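Long-range contacts in conjugal transfer protein TRWB (Escherichia coli, PDB 1E9R), which serves as the coupling protein of bacterial conjugation and probably acts as a hexameric, ring-helicase-like P-loop NTPase that helps transfer DNA: residues 31-36 against 43-48; 97-102 against 426-431; 278-283 against 308-313; 292-297 against 323-328. One frame throughout, in Å; residues are numbered along the deposited sequence.

Contact 1 of 4, residues 31-36 against 43-48. With SO4 (sulfate ion), chain J.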
loop_
_atom_site.group_PDB
_atom_site.type_symbol
_atom_site.label_atom_id
_atom_site.label_comp_id
_atom_site.label_asym_id
_atom_site.label_seq_id
_atom_site.Cartn_x
_atom_site.Cartn_y
_atom_site.Cartn_z
ATOM N N ARG B 31 3.963 40.700 24.228
ATOM C CA ARG B 31 4.215 41.050 25.614
ATOM C C ARG B 31 4.928 39.898 26.313
ATOM O O ARG B 31 5.902 40.098 27.035
ATOM C CB ARG B 31 2.876 41.332 26.304
ATOM C CG ARG B 31 2.945 42.148 27.587
ATOM C CD ARG B 31 1.562 42.305 28.194
ATOM N NE ARG B 31 0.623 42.886 27.251
ATOM C CZ ARG B 31 -0.640 42.501 27.144
ATOM N NH1 ARG B 31 -1.092 41.537 27.923
ATOM N NH2 ARG B 31 -1.443 43.080 26.258
ATOM N N MET B 32 4.431 38.687 26.080
ATOM C CA MET B 32 4.987 37.480 26.692
ATOM C C MET B 32 6.327 36.977 26.141
ATOM O O MET B 32 7.114 36.393 26.883
ATOM C CB MET B 32 3.970 36.341 26.606
ATOM C CG MET B 32 2.634 36.632 27.265
ATOM S SD MET B 32 1.474 35.260 27.034
ATOM C CE MET B 32 2.209 34.032 28.067
ATOM N N THR B 33 6.585 37.172 24.850
ATOM C CA THR B 33 7.844 36.706 24.278
ATOM C C THR B 33 8.909 37.781 24.324
ATOM O O THR B 33 10.088 37.490 24.127
ATOM C CB THR B 33 7.678 36.262 22.819
ATOM O OG1 THR B 33 7.213 37.357 22.028
ATOM C CG2 THR B 33 6.679 35.156 22.731
ATOM N N ARG B 34 8.489 39.022 24.578
ATOM C CA ARG B 34 9.412 40.155 24.651
ATOM C C ARG B 34 10.517 39.836 25.644
ATOM O O ARG B 34 10.272 39.390 26.765
ATOM C CB ARG B 34 8.675 41.425 25.071
ATOM C CG ARG B 34 9.537 42.671 25.081
ATOM C CD ARG B 34 8.677 43.900 24.822
ATOM N NE ARG B 34 9.406 45.149 25.023
ATOM C CZ ARG B 34 9.929 45.532 26.186
ATOM N NH1 ARG B 34 9.809 44.760 27.263
ATOM N NH2 ARG B 34 10.568 46.693 26.277
ATOM N N GLU B 35 11.745 40.073 25.225
ATOM C CA GLU B 35 12.871 39.753 26.060
ATOM C C GLU B 35 13.862 40.901 26.122
ATOM O O GLU B 35 13.833 41.824 25.298
ATOM C CB GLU B 35 13.512 38.490 25.505
ATOM C CG GLU B 35 14.730 37.982 26.218
ATOM C CD GLU B 35 15.140 36.616 25.692
ATOM O OE1 GLU B 35 14.353 36.024 24.909
ATOM O OE2 GLU B 35 16.237 36.133 26.064
ATOM N N LYS B 36 14.736 40.830 27.115
ATOM C CA LYS B 36 15.747 41.850 27.346
ATOM C C LYS B 36 16.680 41.997 26.146
ATOM O O LYS B 36 16.774 43.073 25.546
ATOM C CB LYS B 36 16.543 41.497 28.610
ATOM C CG LYS B 36 16.051 40.225 29.347
ATOM C CD LYS B 36 14.621 40.375 29.894
ATOM C CE LYS B 36 14.163 39.142 30.661
ATOM N NZ LYS B 36 14.287 37.933 29.826
ATOM N N ALA B 43 6.420 38.083 12.119
ATOM C CA ALA B 43 5.137 38.763 11.931
ATOM C C ALA B 43 4.919 39.846 12.993
ATOM O O ALA B 43 3.796 40.068 13.447
ATOM C CB ALA B 43 3.996 37.751 11.982
ATOM N N GLY B 44 5.997 40.512 13.391
ATOM C CA GLY B 44 5.889 41.560 14.384
ATOM C C GLY B 44 6.023 41.058 15.806
ATOM O O GLY B 44 6.062 41.852 16.751
ATOM N N VAL B 45 6.091 39.741 15.973
ATOM C CA VAL B 45 6.222 39.175 17.310
ATOM C C VAL B 45 7.666 38.797 17.576
ATOM O O VAL B 45 8.273 38.074 16.791
ATOM C CB VAL B 45 5.356 37.915 17.493
ATOM C CG1 VAL B 45 5.398 37.482 18.947
ATOM C CG2 VAL B 45 3.926 38.177 17.048
ATOM N N PRO B 46 8.240 39.296 18.685
ATOM C CA PRO B 46 9.633 38.969 19.004
ATOM C C PRO B 46 9.791 37.478 19.271
ATOM O O PRO B 46 9.020 36.866 20.013
ATOM C CB PRO B 46 9.928 39.834 20.230
ATOM C CG PRO B 46 8.607 39.971 20.875
ATOM C CD PRO B 46 7.672 40.193 19.704
ATOM N N MET B 47 10.805 36.899 18.646
ATOM C CA MET B 47 11.063 35.487 18.776
ATOM C C MET B 47 11.895 35.158 20.009
ATOM O O MET B 47 12.951 35.742 20.234
ATOM C CB MET B 47 11.757 35.000 17.503
ATOM C CG MET B 47 12.275 33.581 17.560
ATOM S SD MET B 47 12.610 32.955 15.908
ATOM C CE MET B 47 12.286 31.204 16.170
ATOM N N PRO B 48 11.404 34.232 20.846
ATOM C CA PRO B 48 12.144 33.850 22.044
ATOM C C PRO B 48 13.534 33.444 21.603
ATOM O O PRO B 48 13.692 32.620 20.705
ATOM C CB PRO B 48 11.351 32.669 22.572
ATOM C CG PRO B 48 9.958 33.034 22.204
ATOM C CD PRO B 48 10.093 33.565 20.802
HETATM S S SO4 J . -4.444 42.404 25.613
HETATM O O1 SO4 J . -3.546 43.157 24.706
HETATM O O2 SO4 J . -3.657 41.572 26.541
HETATM O O3 SO4 J . -5.273 43.357 26.380
HETATM O O4 SO4 J . -5.332 41.520 24.834
#
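A two-stranded antiparallel hairpin, strands 41-42 and 45-46, packs its second strand and the prolines beside it against the C-terminal end of helix 26-33. Thr33, the last helical residue, carries most of the contact. Its OG1 sits in the crowded position between the backbone N and the carbonyl carbon (chi1 60°), and from there donates to Pro46 O at 2.8 Å. The bond arrives in the carbonyl plane, on a lone pair of that oxygen. Leu29 O, one turn back along the helix, is a second carbonyl partner of the same hydroxyl. The Pro46 ring crosses Thr33 at about a right angle, bringing CG to 3.2 Å from Thr33 OG1, while Thr33 CG2, beside the backbone N, meets Pro48 CG at 3.9 Å. Thr33 thus splits its two branches, the polar one over Pro46 and the methyl against Pro48. A valine here would lose the OG1 bond to Pro46 O and would probably loosen the hold of the helix end on the hairpin. Beyond Thr33 the chain leaves helical geometry at Arg34, and Gln39 ties the turn together by bonding Thr33 O and Glu35 N. On the side of the helix away from the hairpin, Arg31 bends at chi3 and its NH1 donates to sulfate O2 at 2.9 Å.

Contact 2 of 4, residues 97-102 against 426-431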
loop_
_atom_site.group_PDB
_atom_site.type_symbol
_atom_site.label_atom_id
_atom_site.label_comp_id
_atom_site.label_asym_id
_atom_site.label_seq_id
_atom_site.Cartn_x
_atom_site.Cartn_y
_atom_site.Cartn_z
ATOM N N PHE B 97 19.084 43.577 0.687
ATOM C CA PHE B 97 19.961 43.491 1.852
ATOM C C PHE B 97 21.428 43.227 1.550
ATOM O O PHE B 97 22.254 43.171 2.467
ATOM C CB PHE B 97 19.447 42.412 2.804
ATOM C CG PHE B 97 17.998 42.563 3.165
ATOM C CD1 PHE B 97 17.527 43.737 3.741
ATOM C CD2 PHE B 97 17.104 41.528 2.930
ATOM C CE1 PHE B 97 16.189 43.876 4.076
ATOM C CE2 PHE B 97 15.763 41.656 3.262
ATOM C CZ PHE B 97 15.305 42.835 3.837
ATOM N N GLY B 98 21.748 43.070 0.267
ATOM C CA GLY B 98 23.117 42.800 -0.134
ATOM C C GLY B 98 24.098 43.947 0.056
ATOM O O GLY B 98 23.941 45.018 -0.532
ATOM N N ARG B 99 25.114 43.714 0.883
ATOM C CA ARG B 99 26.143 44.714 1.142
ATOM C C ARG B 99 27.376 44.365 0.324
ATOM O O ARG B 99 27.428 43.325 -0.329
ATOM C CB ARG B 99 26.497 44.762 2.628
ATOM C CG ARG B 99 25.328 45.141 3.523
ATOM C CD ARG B 99 25.584 44.660 4.945
ATOM N NE ARG B 99 26.266 43.362 4.951
ATOM C CZ ARG B 99 26.437 42.592 6.025
ATOM N NH1 ARG B 99 25.969 42.972 7.209
ATOM N NH2 ARG B 99 27.085 41.437 5.918
ATOM N N ASP B 100 28.376 45.234 0.379
ATOM C CA ASP B 100 29.592 45.056 -0.393
ATOM C C ASP B 100 30.438 43.828 -0.054
ATOM O O ASP B 100 30.961 43.160 -0.950
ATOM C CB ASP B 100 30.435 46.327 -0.276
ATOM C CG ASP B 100 31.279 46.579 -1.510
ATOM O OD1 ASP B 100 32.384 45.994 -1.620
ATOM O OD2 ASP B 100 30.820 47.357 -2.380
ATOM N N LYS B 101 30.570 43.530 1.231
ATOM C CA LYS B 101 31.368 42.392 1.688
ATOM C C LYS B 101 30.656 41.043 1.572
ATOM O O LYS B 101 31.215 40.008 1.948
ATOM C CB LYS B 101 31.777 42.601 3.150
ATOM C CG LYS B 101 30.591 42.876 4.078
ATOM C CD LYS B 101 31.012 42.973 5.533
ATOM C CE LYS B 101 31.607 41.660 6.016
ATOM N NZ LYS B 101 31.911 41.689 7.472
ATOM N N ASP B 102 29.429 41.051 1.059
ATOM C CA ASP B 102 28.669 39.816 0.938
ATOM C C ASP B 102 29.006 38.985 -0.294
ATOM O O ASP B 102 29.531 39.496 -1.286
ATOM C CB ASP B 102 27.168 40.111 0.992
ATOM C CG ASP B 102 26.746 40.701 2.328
ATOM O OD1 ASP B 102 27.341 40.314 3.361
ATOM O OD2 ASP B 102 25.819 41.540 2.352
ATOM N N ALA B 426 14.145 49.441 -0.139
ATOM C CA ALA B 426 14.687 50.025 -1.358
ATOM C C ALA B 426 15.833 49.171 -1.880
ATOM O O ALA B 426 16.604 48.602 -1.104
ATOM C CB ALA B 426 15.169 51.441 -1.087
ATOM N N ASN B 427 15.936 49.092 -3.201
ATOM C CA ASN B 427 16.977 48.302 -3.841
ATOM C C ASN B 427 18.351 48.900 -3.626
ATOM O O ASN B 427 18.676 49.936 -4.195
ATOM C CB ASN B 427 16.699 48.192 -5.337
ATOM C CG ASN B 427 15.400 47.480 -5.628
ATOM O OD1 ASN B 427 14.939 47.452 -6.768
ATOM N ND2 ASN B 427 14.800 46.887 -4.591
ATOM N N ARG B 428 19.162 48.239 -2.809
ATOM C CA ARG B 428 20.504 48.722 -2.536
ATOM C C ARG B 428 21.516 47.983 -3.410
ATOM O O ARG B 428 22.717 47.979 -3.130
ATOM C CB ARG B 428 20.832 48.541 -1.048
ATOM C CG ARG B 428 21.326 47.166 -0.652
ATOM C CD ARG B 428 21.106 46.911 0.833
ATOM N NE ARG B 428 21.594 47.979 1.705
ATOM C CZ ARG B 428 22.879 48.258 1.927
ATOM N NH1 ARG B 428 23.839 47.554 1.338
ATOM N NH2 ARG B 428 23.202 49.240 2.760
ATOM N N GLN B 429 21.026 47.373 -4.486
ATOM C CA GLN B 429 21.884 46.622 -5.395
ATOM C C GLN B 429 21.010 45.920 -6.435
ATOM O O GLN B 429 19.827 45.678 -6.197
ATOM C CB GLN B 429 22.676 45.590 -4.590
ATOM C CG GLN B 429 23.983 45.163 -5.204
ATOM C CD GLN B 429 24.730 44.175 -4.331
ATOM O OE1 GLN B 429 25.842 43.751 -4.663
ATOM N NE2 GLN B 429 24.123 43.797 -3.208
ATOM N N PRO B 430 21.565 45.617 -7.620
ATOM C CA PRO B 430 20.743 44.933 -8.625
ATOM C C PRO B 430 20.577 43.438 -8.282
ATOM O O PRO B 430 21.526 42.773 -7.857
ATOM C CB PRO B 430 21.521 45.168 -9.923
ATOM C CG PRO B 430 22.931 45.218 -9.457
ATOM C CD PRO B 430 22.839 46.066 -8.205
ATOM N N ALA B 431 19.365 42.923 -8.451
ATOM C CA ALA B 431 19.081 41.525 -8.150
ATOM C C ALA B 431 19.929 40.559 -8.981
ATOM O O ALA B 431 20.426 39.556 -8.467
ATOM C CB ALA B 431 17.607 41.244 -8.376
HETATM O O HOH W 1 26.442 41.641 -2.861
#
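Arg428 places CG in the crowded position between its backbone N and carbonyl carbon (chi1 83°) and bends again at chi3, whereas Gln429 holds CG anti to N (chi1 -155°) and runs on extended; both tips thereby reach Gly98, just ahead of the type I beta turn 99-102 that leads from helix 92-97 to strand 103-105. Arg428 NH1 donates to Gly98 O at 3.2 Å with an N-H...O angle of 157°. That oxygen lies in the guanidinium plane, but the donor stands above the carbonyl plane. Nearer the backbone, Arg428 CD rests 3.7 Å from Phe97 CA. A side chain on Gly98 would run into Gln429 NE2. Arg99 lies alongside Arg428, its CG 3.6 Å from Arg428 NH1, and folds back within the turn so that its NH2 forms a salt bridge with Asp102 OD1 at 2.8 Å, on the syn lone pair. An alanine in place of Arg99 would lose that bridge and the CG packing, and would probably leave the turn held less firmly, although the bond from Arg99 N to Asp102 OD2, which uses only the backbone of Arg99, could persist. A water spans the two segments, donating to Arg99 O and, at 2.8 Å, to Gln429 OE1.

Contact 3 of 4, residues 278-283 against 308-313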
loop_
_atom_site.group_PDB
_atom_site.type_symbol
_atom_site.label_atom_id
_atom_site.label_comp_id
_atom_site.label_asym_id
_atom_site.label_seq_id
_atom_site.Cartn_x
_atom_site.Cartn_y
_atom_site.Cartn_z
ATOM N N LYS B 278 29.434 32.048 20.910
ATOM C CA LYS B 278 28.759 33.276 20.485
ATOM C C LYS B 278 28.324 33.316 19.018
ATOM O O LYS B 278 27.667 34.270 18.589
ATOM C CB LYS B 278 29.651 34.494 20.766
ATOM C CG LYS B 278 30.268 34.551 22.165
ATOM C CD LYS B 278 30.481 35.997 22.620
ATOM C CE LYS B 278 31.041 36.882 21.510
ATOM N NZ LYS B 278 31.074 38.323 21.897
ATOM N N ARG B 279 28.681 32.288 18.254
ATOM C CA ARG B 279 28.333 32.235 16.835
ATOM C C ARG B 279 26.837 32.065 16.565
ATOM O O ARG B 279 26.180 31.206 17.155
ATOM C CB ARG B 279 29.092 31.097 16.159
ATOM C CG ARG B 279 28.927 31.068 14.655
ATOM C CD ARG B 279 29.384 29.742 14.047
ATOM N NE ARG B 279 30.825 29.508 14.125
ATOM C CZ ARG B 279 31.402 28.594 14.904
ATOM N NH1 ARG B 279 30.668 27.813 15.688
ATOM N NH2 ARG B 279 32.719 28.452 14.892
ATOM N N ARG B 280 26.310 32.897 15.671
ATOM C CA ARG B 280 24.901 32.838 15.273
ATOM C C ARG B 280 24.840 32.862 13.745
ATOM O O ARG B 280 25.185 33.875 13.122
ATOM C CB ARG B 280 24.108 34.032 15.809
ATOM C CG ARG B 280 23.866 34.057 17.303
ATOM C CD ARG B 280 22.588 34.838 17.573
ATOM N NE ARG B 280 22.760 36.169 18.162
ATOM C CZ ARG B 280 23.623 37.101 17.756
ATOM N NH1 ARG B 280 24.463 36.870 16.760
ATOM N NH2 ARG B 280 23.665 38.272 18.374
ATOM N N LEU B 281 24.401 31.754 13.148
ATOM C CA LEU B 281 24.308 31.655 11.696
ATOM C C LEU B 281 22.920 31.210 11.232
ATOM O O LEU B 281 22.436 30.144 11.614
ATOM C CB LEU B 281 25.353 30.666 11.174
ATOM C CG LEU B 281 25.856 30.747 9.717
ATOM C CD1 LEU B 281 25.847 29.350 9.117
ATOM C CD2 LEU B 281 24.996 31.669 8.875
ATOM N N TRP B 282 22.287 32.029 10.399
ATOM C CA TRP B 282 20.960 31.707 9.888
ATOM C C TRP B 282 21.018 31.033 8.524
ATOM O O TRP B 282 21.927 31.280 7.734
ATOM C CB TRP B 282 20.091 32.971 9.763
ATOM C CG TRP B 282 19.771 33.624 11.064
ATOM C CD1 TRP B 282 20.584 34.441 11.792
ATOM C CD2 TRP B 282 18.558 33.483 11.823
ATOM N NE1 TRP B 282 19.956 34.818 12.955
ATOM C CE2 TRP B 282 18.713 34.244 13.001
ATOM C CE3 TRP B 282 17.359 32.783 11.620
ATOM C CZ2 TRP B 282 17.715 34.327 13.976
ATOM C CZ3 TRP B 282 16.365 32.867 12.592
ATOM C CH2 TRP B 282 16.551 33.635 13.755
ATOM N N LEU B 283 20.035 30.175 8.267
ATOM C CA LEU B 283 19.910 29.490 6.993
ATOM C C LEU B 283 18.460 29.689 6.590
ATOM O O LEU B 283 17.555 29.134 7.206
ATOM C CB LEU B 283 20.196 27.992 7.127
ATOM C CG LEU B 283 20.711 27.249 5.877
ATOM C CD1 LEU B 283 20.246 25.794 5.940
ATOM C CD2 LEU B 283 20.221 27.912 4.593
ATOM N N GLY B 308 25.405 27.168 16.464
ATOM C CA GLY B 308 24.591 28.369 16.420
ATOM C C GLY B 308 23.770 28.466 15.157
ATOM O O GLY B 308 23.475 29.560 14.685
ATOM N N LEU B 309 23.397 27.309 14.619
ATOM C CA LEU B 309 22.607 27.235 13.392
ATOM C C LEU B 309 21.138 27.476 13.685
ATOM O O LEU B 309 20.554 26.846 14.577
ATOM C CB LEU B 309 22.771 25.860 12.741
ATOM C CG LEU B 309 22.499 25.649 11.243
ATOM C CD1 LEU B 309 21.424 24.584 11.081
ATOM C CD2 LEU B 309 22.107 26.955 10.565
ATOM N N ARG B 310 20.561 28.401 12.923
ATOM C CA ARG B 310 19.163 28.779 13.047
ATOM C C ARG B 310 18.575 28.679 11.656
ATOM O O ARG B 310 18.929 29.464 10.776
ATOM C CB ARG B 310 19.045 30.215 13.551
ATOM C CG ARG B 310 19.658 30.426 14.920
ATOM C CD ARG B 310 20.134 31.858 15.086
ATOM N NE ARG B 310 20.198 32.260 16.489
ATOM C CZ ARG B 310 21.021 31.740 17.394
ATOM N NH1 ARG B 310 21.880 30.783 17.053
ATOM N NH2 ARG B 310 20.983 32.191 18.645
ATOM N N VAL B 311 17.678 27.714 11.457
ATOM C CA VAL B 311 17.058 27.522 10.148
ATOM C C VAL B 311 15.610 28.000 10.075
ATOM O O VAL B 311 14.818 27.771 10.990
ATOM C CB VAL B 311 17.100 26.031 9.722
ATOM C CG1 VAL B 311 16.543 25.869 8.302
ATOM C CG2 VAL B 311 18.534 25.510 9.820
ATOM N N VAL B 312 15.281 28.677 8.982
ATOM C CA VAL B 312 13.928 29.167 8.747
ATOM C C VAL B 312 13.601 28.658 7.361
ATOM O O VAL B 312 14.271 29.010 6.391
ATOM C CB VAL B 312 13.862 30.706 8.755
ATOM C CG1 VAL B 312 12.445 31.166 8.466
ATOM C CG2 VAL B 312 14.329 31.240 10.101
ATOM N N ALA B 313 12.583 27.814 7.270
ATOM C CA ALA B 313 12.215 27.235 5.987
ATOM C C ALA B 313 10.756 27.440 5.650
ATOM O O ALA B 313 9.883 27.283 6.497
ATOM C CB ALA B 313 12.549 25.734 5.975
#
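Strands 281-285 and 309-315 run parallel and adjacent in the central sheet, joined by a beta-alpha-beta crossover through helix 297-303. Backbone bonds alternate regularly between them: Leu281 N to Gly308 O, Arg310 N to Leu281 O, Leu283 N to Arg310 O and Val312 N to Leu283 O, the last nearly along the C=O axis at 2.9 Å. Arg310 is the side chain most engaged. With CG anti to the carbonyl carbon (chi1 -61°), its CB lies over the six-membered ring of Trp282, 3.7 Å from the centroid and 16° off the normal, a CH-pi contact. Farther out CD keeps to the same face, 3.5 Å from Trp282 CE2, while Val312 CG2 meets the rim of the indole at CZ3. Arg310 NE then turns to a salt bridge with Glu52, and NH1 reaches back to Gly308 O at 3.1 Å. That carbonyl thus accepts two bonds, from Leu281 N as well. Over one face of the guanidinium comes Arg280 CD, 3.3 Å from Arg310 NH2. Trp282 NE1 is bonded to Asp82. On the opposite face of the sheet, Leu283 CB packs between Val311 CG2 and Leu309 CD2. Two guanidinium groups lie close here, with Arg280 NE 4.4 Å from Arg310 NH2, so the acidic Glu52 probably matters in offsetting the repulsion and keeping the buried Arg310 charged.

Contact 4 of 4, residues 292-297 against 323-328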
loop_
_atom_site.group_PDB
_atom_site.type_symbol
_atom_site.label_atom_id
_atom_site.label_comp_id
_atom_site.label_asym_id
_atom_site.label_seq_id
_atom_site.Cartn_x
_atom_site.Cartn_y
_atom_site.Cartn_z
ATOM N N GLU B 292 16.382 19.225 -3.554
ATOM C CA GLU B 292 16.353 17.769 -3.636
ATOM C C GLU B 292 16.293 17.209 -2.214
ATOM O O GLU B 292 16.281 17.969 -1.232
ATOM C CB GLU B 292 17.602 17.224 -4.352
ATOM C CG GLU B 292 17.733 17.647 -5.810
ATOM C CD GLU B 292 18.148 16.503 -6.739
ATOM O OE1 GLU B 292 18.105 15.327 -6.315
ATOM O OE2 GLU B 292 18.506 16.783 -7.906
ATOM N N LYS B 293 16.242 15.885 -2.097
ATOM C CA LYS B 293 16.214 15.259 -0.786
ATOM C C LYS B 293 17.622 15.396 -0.204
ATOM O O LYS B 293 18.508 14.596 -0.507
ATOM C CB LYS B 293 15.827 13.793 -0.933
ATOM C CG LYS B 293 15.787 13.025 0.363
ATOM C CD LYS B 293 15.221 11.643 0.149
ATOM C CE LYS B 293 15.178 10.862 1.450
ATOM N NZ LYS B 293 14.412 9.597 1.268
ATOM N N LEU B 294 17.827 16.423 0.619
ATOM C CA LEU B 294 19.135 16.685 1.220
ATOM C C LEU B 294 19.600 15.613 2.197
ATOM O O LEU B 294 18.829 15.116 3.010
ATOM C CB LEU B 294 19.126 18.053 1.905
ATOM C CG LEU B 294 18.654 19.191 1.001
ATOM C CD1 LEU B 294 18.729 20.501 1.755
ATOM C CD2 LEU B 294 19.513 19.259 -0.245
ATOM N N ALA B 295 20.879 15.272 2.114
ATOM C CA ALA B 295 21.456 14.249 2.962
ATOM C C ALA B 295 21.832 14.722 4.361
ATOM O O ALA B 295 21.823 13.928 5.307
ATOM C CB ALA B 295 22.681 13.659 2.277
ATOM N N SER B 296 22.144 16.008 4.507
ATOM C CA SER B 296 22.587 16.536 5.797
ATOM C C SER B 296 21.667 17.507 6.496
ATOM O O SER B 296 21.944 17.898 7.622
ATOM C CB SER B 296 23.946 17.214 5.629
ATOM O OG SER B 296 24.789 16.422 4.815
ATOM N N LEU B 297 20.592 17.918 5.841
ATOM C CA LEU B 297 19.670 18.863 6.465
ATOM C C LEU B 297 19.205 18.375 7.840
ATOM O O LEU B 297 19.242 19.127 8.812
ATOM C CB LEU B 297 18.442 19.075 5.584
ATOM C CG LEU B 297 17.772 20.448 5.624
ATOM C CD1 LEU B 297 16.317 20.282 5.237
ATOM C CD2 LEU B 297 17.892 21.081 7.002
ATOM N N ASP B 323 6.557 13.869 -1.126
ATOM C CA ASP B 323 6.992 13.365 -2.415
ATOM C C ASP B 323 8.513 13.378 -2.572
ATOM O O ASP B 323 9.088 12.478 -3.174
ATOM C CB ASP B 323 6.338 14.178 -3.526
ATOM C CG ASP B 323 6.097 13.361 -4.763
ATOM O OD1 ASP B 323 5.460 12.294 -4.641
ATOM O OD2 ASP B 323 6.535 13.777 -5.850
ATOM N N VAL B 324 9.165 14.394 -2.023
ATOM C CA VAL B 324 10.622 14.507 -2.113
ATOM C C VAL B 324 11.376 13.600 -1.127
ATOM O O VAL B 324 12.299 12.883 -1.513
ATOM C CB VAL B 324 11.074 15.989 -1.882
ATOM C CG1 VAL B 324 12.597 16.111 -1.936
ATOM C CG2 VAL B 324 10.438 16.881 -2.925
ATOM N N TYR B 325 10.970 13.634 0.139
ATOM C CA TYR B 325 11.628 12.862 1.183
ATOM C C TYR B 325 10.967 11.542 1.510
ATOM O O TYR B 325 11.586 10.659 2.119
ATOM C CB TYR B 325 11.705 13.684 2.472
ATOM C CG TYR B 325 12.691 14.814 2.425
ATOM C CD1 TYR B 325 12.359 16.034 1.834
ATOM C CD2 TYR B 325 13.978 14.656 2.944
ATOM C CE1 TYR B 325 13.288 17.066 1.760
ATOM C CE2 TYR B 325 14.917 15.685 2.871
ATOM C CZ TYR B 325 14.564 16.881 2.279
ATOM O OH TYR B 325 15.496 17.889 2.195
ATOM N N GLY B 326 9.711 11.404 1.114
ATOM C CA GLY B 326 8.988 10.192 1.441
ATOM C C GLY B 326 8.214 10.553 2.686
ATOM O O GLY B 326 8.647 11.415 3.448
ATOM N N VAL B 327 7.081 9.910 2.911
ATOM C CA VAL B 327 6.265 10.245 4.066
ATOM C C VAL B 327 6.947 10.178 5.446
ATOM O O VAL B 327 6.844 11.115 6.229
ATOM C CB VAL B 327 4.982 9.384 4.061
ATOM C CG1 VAL B 327 4.123 9.717 5.258
ATOM C CG2 VAL B 327 4.208 9.646 2.775
ATOM N N LYS B 328 7.650 9.092 5.742
ATOM C CA LYS B 328 8.296 8.950 7.045
ATOM C C LYS B 328 9.337 10.018 7.304
ATOM O O LYS B 328 9.276 10.750 8.289
ATOM C CB LYS B 328 8.970 7.575 7.180
ATOM C CG LYS B 328 8.036 6.374 7.121
ATOM C CD LYS B 328 7.036 6.396 8.250
ATOM C CE LYS B 328 6.166 5.160 8.229
ATOM N NZ LYS B 328 5.125 5.242 9.287
HETATM O O HOH W 2 14.886 19.668 0.381
HETATM O O HOH W 3 12.380 9.972 -0.762
#
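The ring of Tyr325 receives Lys293 over one face: CA stands 4.1 Å from the centroid, 23° off the normal and displaced toward the rim, a CH-pi contact, and CG comes within 3.5 Å of Tyr325 CD2. The phenol side chain also touches Ala330 and Leu333 of helix 327-334. At its tip, OH accepts from Leu294 N at 3.2 Å, and a water 2.6 Å from Tyr325 OH donates in turn to Glu292 O. The hydroxyl is therefore tied to the loop both directly and through solvent, with Leu294 CB and CG packed beside it. Lys293, fully extended with CG anti to its backbone N (chi1 179°), crosses the ring obliquely and carries NZ to Tyr325 O at 3.1 Å, approaching from above the carbonyl plane. A second water accepts from Lys293 NZ and donates to Val324 O. Val324 CG1 fills the flank, 3.9 Å from Glu292 C. The ammonium thus sits by carbonyls at the C-terminal end of helix 318-325, where the helix dipole would probably favour a positive charge. Gly326, with positive phi, then ends the helical run and stands at the N-cap position of helix 327-334, whose Lys328 forms a salt bridge with Asp322 of a neighbouring subunit. The contact joins the loop after one strand of the P-loop NTPase fold to the far end of the helix following the next strand.

In the fold
The centres of contacts 3 and 4 both lie about 11 Å from the centre of the chain, contact 3 in the central sheet, whereas those of contacts 1 and 2 lie about 24 and 22 Å out. Contacts 1 and 4 each come within about 5 Å of contact 3 at their nearest atoms, while contact 2 stays about 10 Å away. Helix 66-79, which follows the probable Walker A loop, links three of them: it meets Gly44 through Glu72, Phe97 through Leu78, and Trp282 and Val312 through Leu73. Contact 4 is 32 Å from both contacts 1 and 2, centre to centre, and has subunit partners beside it. Along the chain, contacts 3 and 4 interleave, and both are nested in the long loop closed by contact 2.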